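Long-range contact in clostripain-related protein (Bacteroides thetaiotaomicron, PDB 5L20), which probably acts as a clostripain-type (family C11) cysteine peptidase, this chain being an N-terminal piece of the longer protein: residues Val37-Ile48 with Leu60-Ser70. Sequence-based numbering, arbitrary orientation.
Sequences VEKNILKDERII and LFELAYENGKS
Ile47 O takes two groups from the facing strand: the N-H of Leu63 (N to O 3.0 Å, nearly straight at 156°) and the weaker CA-H of Glu62. This antiparallel hairpin, strands 45-52 and 57-66, belongs to the mixed sheet of an alpha/beta domain, consistent with the caspase-like fold of clostripain relatives. Segments 45-48 and 60-66 run at 138° to each other, and between them a water accepts from Ile47 N-H and lies 2.6 Å from Leu63 O, with Glu62 OE2 also within reach. Branched apolar residues suit the interior: Val37 CG2, at the end of helix 23-37, meets Leu63 CD1 at 4.1 Å. At the margin, Glu62 runs out extended until OE2 lies 3.2 Å from Arg46 CD; the salt bridge from Glu62 OE2 to Arg46 NE is long, and Arg46 NH1 hydrogen-bonds Ser100 OG. A type I turn, Val37 to Asn40, brings the chain out of the helix against Tyr65. Asn40 closes it with positive phi, a conformation asparagine tolerates well, and sets CB over one face of the ring, 3.8 Å from the centroid. With CG anti to the backbone N (chi1 -177°), Tyr65 sends its ring across to this turn. A serine in its place would probably leave Asn40 CB without its CH-pi partner and open a gap beside the turn. Beyond, a water donates to Glu38 OE2 (2.6 Å) and accepts from Ser70 N, while Ser70 OG bonds Glu34 and packs 3.6 Å from Val37 CG1.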
loop_
_atom_site.group_PDB
_atom_site.type_symbol
_atom_site.label_atom_id
_atom_site.label_comp_id
_atom_site.label_asym_id
_atom_site.label_seq_id
_atom_site.Cartn_x
_atom_site.Cartn_y
_atom_site.Cartn_z
ATOM N N VAL A 37 -7.301 11.994 -3.257
ATOM C CA VAL A 37 -8.380 11.560 -2.359
ATOM C C VAL A 37 -9.175 12.755 -1.861
ATOM O O VAL A 37 -10.394 12.676 -1.729
ATOM C CB VAL A 37 -7.822 10.749 -1.169
ATOM C CG1 VAL A 37 -8.920 10.449 -0.103
ATOM C CG2 VAL A 37 -7.216 9.453 -1.692
ATOM N N GLU A 38 -8.489 13.871 -1.650
ATOM C CA GLU A 38 -9.159 15.098 -1.201
ATOM C C GLU A 38 -10.276 15.587 -2.129
ATOM O O GLU A 38 -11.045 16.475 -1.755
ATOM C CB GLU A 38 -8.140 16.215 -1.027
ATOM C CG GLU A 38 -7.125 15.953 0.044
ATOM C CD GLU A 38 -6.070 17.042 0.106
ATOM O OE1 GLU A 38 -5.889 17.755 -0.910
ATOM O OE2 GLU A 38 -5.424 17.188 1.167
ATOM N N LYS A 39 -10.372 15.018 -3.328
ATOM C CA LYS A 39 -11.382 15.449 -4.296
ATOM C C LYS A 39 -12.620 14.550 -4.311
ATOM O O LYS A 39 -13.482 14.679 -5.186
ATOM C CB LYS A 39 -10.772 15.508 -5.698
ATOM C CG LYS A 39 -9.462 16.279 -5.776
ATOM C CD LYS A 39 -8.856 16.161 -7.162
ATOM C CE LYS A 39 -7.492 16.824 -7.230
ATOM N NZ LYS A 39 -6.883 16.650 -8.583
ATOM N N ASN A 40 -12.696 13.622 -3.362
ATOM C CA ASN A 40 -13.902 12.825 -3.169
ATOM C C ASN A 40 -14.245 11.937 -4.376
ATOM O O ASN A 40 -15.350 11.994 -4.921
ATOM C CB ASN A 40 -15.078 13.750 -2.836
ATOM C CG ASN A 40 -16.203 13.030 -2.148
ATOM O OD1 ASN A 40 -16.053 11.882 -1.732
ATOM N ND2 ASN A 40 -17.345 13.703 -2.012
ATOM N N ILE A 41 -13.287 11.090 -4.748
ATOM C CA ILE A 41 -13.351 10.249 -5.944
ATOM C C ILE A 41 -13.553 8.783 -5.586
ATOM O O ILE A 41 -13.586 7.916 -6.470
ATOM C CB ILE A 41 -12.041 10.363 -6.768
ATOM C CG1 ILE A 41 -11.411 11.741 -6.587
ATOM C CG2 ILE A 41 -12.299 10.109 -8.245
ATOM C CD1 ILE A 41 -12.131 12.822 -7.368
ATOM N N LEU A 42 -13.650 8.505 -4.286
ATOM C CA LEU A 42 -13.630 7.136 -3.799
ATOM C C LEU A 42 -14.993 6.670 -3.278
ATOM O O LEU A 42 -15.092 6.077 -2.200
ATOM C CB LEU A 42 -12.571 6.995 -2.703
ATOM C CG LEU A 42 -11.118 7.280 -3.104
ATOM C CD1 LEU A 42 -10.207 7.166 -1.887
ATOM C CD2 LEU A 42 -10.695 6.347 -4.202
ATOM N N LYS A 43 -16.045 6.915 -4.047
ATOM C CA LYS A 43 -17.370 6.434 -3.650
ATOM C C LYS A 43 -17.563 4.922 -3.862
ATOM O O LYS A 43 -18.256 4.255 -3.096
ATOM C CB LYS A 43 -18.448 7.204 -4.412
ATOM C CG LYS A 43 -18.378 8.724 -4.230
ATOM C CD LYS A 43 -19.555 9.393 -4.926
ATOM C CE LYS A 43 -19.438 10.909 -4.907
ATOM N NZ LYS A 43 -19.321 11.422 -3.513
ATOM N N ASP A 44 -16.959 4.387 -4.915
ATOM C CA ASP A 44 -17.080 2.967 -5.244
ATOM C C ASP A 44 -15.786 2.212 -4.999
ATOM O O ASP A 44 -15.707 1.021 -5.308
ATOM C CB ASP A 44 -17.443 2.763 -6.714
ATOM C CG ASP A 44 -18.888 3.037 -7.023
ATOM O OD1 ASP A 44 -19.760 2.771 -6.170
ATOM O OD2 ASP A 44 -19.142 3.501 -8.158
ATOM N N GLU A 45 -14.771 2.918 -4.510
ATOM C CA GLU A 45 -13.420 2.345 -4.435
ATOM C C GLU A 45 -12.778 2.645 -3.099
ATOM O O GLU A 45 -13.153 3.614 -2.433
ATOM C CB GLU A 45 -12.531 2.888 -5.560
ATOM C CG GLU A 45 -13.075 2.702 -6.978
ATOM C CD GLU A 45 -13.974 3.847 -7.438
ATOM O OE1 GLU A 45 -14.090 4.868 -6.720
ATOM O OE2 GLU A 45 -14.559 3.720 -8.535
ATOM N N ARG A 46 -11.796 1.821 -2.724
ATOM C CA ARG A 46 -10.955 2.088 -1.558
ATOM C C ARG A 46 -9.490 2.097 -1.977
ATOM O O ARG A 46 -9.101 1.370 -2.901
ATOM C CB ARG A 46 -11.141 1.029 -0.470
ATOM C CG ARG A 46 -12.506 1.005 0.256
ATOM C CD ARG A 46 -12.395 0.184 1.574
ATOM N NE ARG A 46 -13.675 -0.198 2.157
ATOM C CZ ARG A 46 -14.413 -1.234 1.751
ATOM N NH1 ARG A 46 -14.014 -1.998 0.732
ATOM N NH2 ARG A 46 -15.575 -1.496 2.344
ATOM N N ILE A 47 -8.686 2.886 -1.275
ATOM C CA ILE A 47 -7.241 2.870 -1.422
ATOM C C ILE A 47 -6.658 2.317 -0.129
ATOM O O ILE A 47 -6.899 2.886 0.950
ATOM C CB ILE A 47 -6.655 4.267 -1.693
ATOM C CG1 ILE A 47 -7.151 4.783 -3.051
ATOM C CG2 ILE A 47 -5.134 4.186 -1.668
ATOM C CD1 ILE A 47 -6.735 6.174 -3.379
ATOM N N ILE A 48 -5.918 1.223 -0.238
ATOM C CA ILE A 48 -5.298 0.545 0.898
ATOM C C ILE A 48 -3.793 0.558 0.675
ATOM O O ILE A 48 -3.341 0.259 -0.438
ATOM C CB ILE A 48 -5.774 -0.919 1.019
ATOM C CG1 ILE A 48 -7.302 -1.022 1.097
ATOM C CG2 ILE A 48 -5.024 -1.623 2.164
ATOM C CD1 ILE A 48 -7.883 -0.332 2.343
ATOM N N LEU A 60 -0.526 -1.259 7.658
ATOM C CA LEU A 60 -1.562 -1.305 6.640
ATOM C C LEU A 60 -2.596 -0.234 6.971
ATOM O O LEU A 60 -3.127 -0.206 8.093
ATOM C CB LEU A 60 -2.227 -2.678 6.589
ATOM C CG LEU A 60 -3.185 -2.897 5.420
ATOM C CD1 LEU A 60 -2.367 -3.191 4.164
ATOM C CD2 LEU A 60 -4.115 -4.058 5.689
ATOM N N PHE A 61 -2.899 0.665 6.044
ATOM C CA PHE A 61 -3.895 1.696 6.336
ATOM C C PHE A 61 -4.717 2.066 5.112
ATOM O O PHE A 61 -4.338 1.750 3.963
ATOM C CB PHE A 61 -3.231 2.965 6.935
ATOM C CG PHE A 61 -2.248 3.659 6.018
ATOM C CD1 PHE A 61 -0.920 3.260 5.983
ATOM C CD2 PHE A 61 -2.641 4.741 5.257
ATOM C CE1 PHE A 61 0.003 3.920 5.172
ATOM C CE2 PHE A 61 -1.718 5.405 4.421
ATOM C CZ PHE A 61 -0.422 4.999 4.393
ATOM N N GLU A 62 -5.843 2.718 5.354
ATOM C CA GLU A 62 -6.724 3.146 4.285
ATOM C C GLU A 62 -6.650 4.659 4.124
ATOM O O GLU A 62 -6.535 5.385 5.116
ATOM C CB GLU A 62 -8.165 2.705 4.559
ATOM C CG GLU A 62 -9.161 3.191 3.519
ATOM C CD GLU A 62 -10.548 2.619 3.716
ATOM O OE1 GLU A 62 -10.737 1.851 4.684
ATOM O OE2 GLU A 62 -11.454 2.906 2.893
ATOM N N LEU A 63 -6.648 5.132 2.872
ATOM C CA LEU A 63 -6.836 6.560 2.595
ATOM C C LEU A 63 -8.285 6.758 2.300
ATOM O O LEU A 63 -8.811 6.161 1.356
ATOM C CB LEU A 63 -6.017 7.020 1.391
ATOM C CG LEU A 63 -4.516 7.106 1.520
ATOM C CD1 LEU A 63 -4.012 7.754 0.231
ATOM C CD2 LEU A 63 -4.109 7.905 2.745
ATOM N N ALA A 64 -8.949 7.592 3.082
ATOM C CA ALA A 64 -10.354 7.823 2.822
ATOM C C ALA A 64 -10.693 9.299 2.878
ATOM O O ALA A 64 -9.900 10.123 3.322
ATOM C CB ALA A 64 -11.203 7.046 3.803
ATOM N N TYR A 65 -11.877 9.614 2.383
ATOM C CA TYR A 65 -12.357 10.982 2.378
ATOM C C TYR A 65 -13.422 11.102 3.460
ATOM O O TYR A 65 -14.410 10.375 3.441
ATOM C CB TYR A 65 -12.909 11.341 1.004
ATOM C CG TYR A 65 -13.376 12.769 0.855
ATOM C CD1 TYR A 65 -12.464 13.804 0.678
ATOM C CD2 TYR A 65 -14.733 13.081 0.873
ATOM C CE1 TYR A 65 -12.890 15.116 0.531
ATOM C CE2 TYR A 65 -15.169 14.391 0.727
ATOM C CZ TYR A 65 -14.242 15.401 0.556
ATOM O OH TYR A 65 -14.667 16.701 0.408
ATOM N N GLU A 66 -13.205 11.993 4.419
ATOM C CA GLU A 66 -14.136 12.141 5.533
ATOM C C GLU A 66 -14.179 13.594 5.977
ATOM O O GLU A 66 -13.133 14.240 6.080
ATOM C CB GLU A 66 -13.736 11.231 6.702
ATOM N N ASN A 67 -15.387 14.097 6.230
ATOM C CA ASN A 67 -15.596 15.490 6.632
ATOM C C ASN A 67 -14.790 16.464 5.775
ATOM O O ASN A 67 -14.089 17.337 6.290
ATOM C CB ASN A 67 -15.247 15.678 8.115
ATOM C CG ASN A 67 -16.056 14.769 9.027
ATOM O OD1 ASN A 67 -17.277 14.668 8.898
ATOM N ND2 ASN A 67 -15.376 14.099 9.951
ATOM N N GLY A 68 -14.873 16.279 4.463
ATOM C CA GLY A 68 -14.192 17.143 3.516
ATOM C C GLY A 68 -12.675 17.061 3.491
ATOM O O GLY A 68 -12.016 18.019 3.083
ATOM N N LYS A 69 -12.108 15.928 3.904
ATOM C CA LYS A 69 -10.647 15.801 3.962
ATOM C C LYS A 69 -10.142 14.365 3.748
ATOM O O LYS A 69 -10.895 13.402 3.897
ATOM C CB LYS A 69 -10.133 16.326 5.306
ATOM N N SER A 70 -8.867 14.240 3.382
ATOM C CA SER A 70 -8.208 12.937 3.348
ATOM C C SER A 70 -7.985 12.502 4.792
ATOM O O SER A 70 -7.841 13.344 5.682
ATOM C CB SER A 70 -6.883 13.000 2.581
ATOM O OG SER A 70 -6.408 11.699 2.230
HETATM O O HOH W 1 -6.510 16.181 3.275
HETATM O O HOH W 2 -10.513 4.329 0.779
#